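Local coordinates for protein acylphosphatase (Bacillus subtilis, PDB 3BR8) that catalyses the hydrolysis of acyl phosphates to a carboxylate and inorganic phosphate, at residues R11-G16 with V34-D39. Numbering follows the deposited sequence.
Sequences RVQGVG and VKNRDD. With PO4 (phosphate ion), chain B.
Gln-13 and Asn-36 reach for each other from opposite directions and lay their terminal amides one upon the other, the two planes only 12° apart and Gln-13 CD 3.6 Å from Asn-36 CG. Asn-36 is an active-site residue at the end of strand 31-36. Asn-36 CB lies 3.9 Å from Gln-13 CD. CG, turned beside the backbone N (chi1 -79°), sits over the glutamine amide, while Asn-36 OD1 rests 3.7 Å from Gln-13 CG. At the tip, Asn-36 ND2 gives a hydrogen bond of 3.0 Å to O3 of the phosphate ion, nearly straight at 161°. Asparagine suits this place because its short amide offers an N-H donor without a charge, and the stacked neighbour probably limits its rotation. Glutamine supplies the longer reach: the chain is extended beyond CG, which carries its amide across the gap to the backbone of Arg-37. That amide is probably turned over in the model, so its polar atoms cannot be assigned with confidence.

Phosphate O3 also accepts a hydrogen bond from Gly-14 N (2.9 Å). Val-15 N bonds phosphate O1. Gly-16 N bonds phosphate O2 at 2.8 Å. Both glycines have positive phi, a backbone shape they adopt easily, and this probably helps the loop turn its N-H groups toward the phosphate. Phe-17 N and NE of the active-site Arg-18 also bond the ion, which probably came from the crystallisation liquor but sits where an acyl phosphate could plausibly place its phosphate. This phosphate-binding loop, facing an asparagine at the end of strand 31-36, is the signature active site of the acylphosphatase fold.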
# COMPACT_ATOMS: atom_id res chain seq x y z
N ARG A 11 -11.21 9.51 0.02
CA ARG A 11 -12.31 8.56 0.05
C ARG A 11 -11.70 7.21 -0.28
O ARG A 11 -11.67 6.78 -1.44
CB ARG A 11 -13.37 8.93 -0.98
CG ARG A 11 -14.65 8.11 -0.88
CD ARG A 11 -15.49 8.18 -2.16
NE ARG A 11 -15.77 9.56 -2.55
CZ ARG A 11 -15.41 10.12 -3.70
NH1 ARG A 11 -14.75 9.44 -4.63
NH2 ARG A 11 -15.73 11.39 -3.93
N VAL A 12 -11.20 6.54 0.75
CA VAL A 12 -10.37 5.35 0.55
C VAL A 12 -10.77 4.13 1.38
O VAL A 12 -10.01 3.17 1.46
CB VAL A 12 -8.85 5.68 0.70
CG1 VAL A 12 -8.40 6.61 -0.44
CG2 VAL A 12 -8.53 6.31 2.07
N GLN A 13 -11.95 4.18 1.99
CA GLN A 13 -12.51 3.02 2.70
C GLN A 13 -13.92 2.70 2.20
O GLN A 13 -14.62 3.59 1.73
CB GLN A 13 -12.50 3.22 4.21
CG GLN A 13 -11.10 3.34 4.77
CD GLN A 13 -11.02 3.31 6.29
OE1 GLN A 13 -9.94 3.44 6.86
NE2 GLN A 13 -12.16 3.10 6.94
N GLY A 14 -14.31 1.43 2.30
CA GLY A 14 -15.60 0.99 1.77
C GLY A 14 -15.67 1.07 0.26
O GLY A 14 -16.76 1.17 -0.30
N VAL A 15 -14.50 1.03 -0.39
CA VAL A 15 -14.42 1.16 -1.85
C VAL A 15 -13.55 0.07 -2.49
O VAL A 15 -13.07 0.24 -3.61
CB VAL A 15 -13.88 2.56 -2.29
CG1 VAL A 15 -14.93 3.65 -2.06
CG2 VAL A 15 -12.57 2.90 -1.57
N GLY A 16 -13.35 -1.05 -1.79
CA GLY A 16 -12.50 -2.12 -2.29
C GLY A 16 -11.03 -1.72 -2.43
O GLY A 16 -10.29 -2.27 -3.25
N VAL A 34 -1.78 -4.29 4.07
CA VAL A 34 -2.65 -3.14 3.96
C VAL A 34 -3.72 -3.26 5.06
O VAL A 34 -4.19 -4.37 5.38
CB VAL A 34 -3.28 -3.02 2.54
CG1 VAL A 34 -4.14 -4.24 2.19
CG2 VAL A 34 -4.08 -1.73 2.40
N LYS A 35 -4.09 -2.13 5.66
CA LYS A 35 -4.98 -2.13 6.82
C LYS A 35 -5.76 -0.82 6.88
O LYS A 35 -5.18 0.25 6.71
CB LYS A 35 -4.15 -2.30 8.10
CG LYS A 35 -4.93 -2.21 9.41
CD LYS A 35 -3.99 -2.46 10.57
CE LYS A 35 -4.62 -2.11 11.91
NZ LYS A 35 -3.67 -2.37 13.04
N ASN A 36 -7.06 -0.92 7.14
CA ASN A 36 -7.86 0.27 7.39
C ASN A 36 -7.62 0.81 8.80
O ASN A 36 -7.61 0.04 9.77
CB ASN A 36 -9.35 -0.05 7.23
CG ASN A 36 -9.79 -0.08 5.78
OD1 ASN A 36 -9.06 0.29 4.87
ND2 ASN A 36 -11.03 -0.51 5.58
N ARG A 37 -7.41 2.12 8.90
CA ARG A 37 -7.32 2.80 10.20
C ARG A 37 -8.71 3.30 10.59
O ARG A 37 -9.54 3.59 9.73
CB ARG A 37 -6.34 3.98 10.15
CG ARG A 37 -4.92 3.66 9.67
CD ARG A 37 -4.19 2.63 10.51
NE ARG A 37 -4.22 2.93 11.95
CZ ARG A 37 -3.66 2.19 12.90
NH1 ARG A 37 -2.98 1.09 12.59
NH2 ARG A 37 -3.78 2.55 14.17
N ASP A 38 -8.98 3.40 11.89
CA ASP A 38 -10.31 3.84 12.32
C ASP A 38 -10.57 5.35 12.12
O ASP A 38 -11.66 5.84 12.42
CB ASP A 38 -10.65 3.37 13.75
CG ASP A 38 -9.75 3.98 14.82
OD1 ASP A 38 -8.94 4.88 14.51
OD2 ASP A 38 -9.87 3.55 15.99
N ASP A 39 -9.57 6.06 11.60
CA ASP A 39 -9.72 7.47 11.25
C ASP A 39 -9.91 7.71 9.74
O ASP A 39 -9.86 8.85 9.28
CB ASP A 39 -8.54 8.30 11.79
CG ASP A 39 -7.18 7.83 11.27
OD1 ASP A 39 -6.20 7.96 12.04
OD2 ASP A 39 -7.08 7.35 10.12
P PO4 B . -12.34 -1.31 1.67
O1 PO4 B . -11.90 -0.07 0.90
O2 PO4 B . -13.54 -1.83 0.92
O3 PO4 B . -12.70 -0.86 3.08
O4 PO4 B . -11.21 -2.33 1.61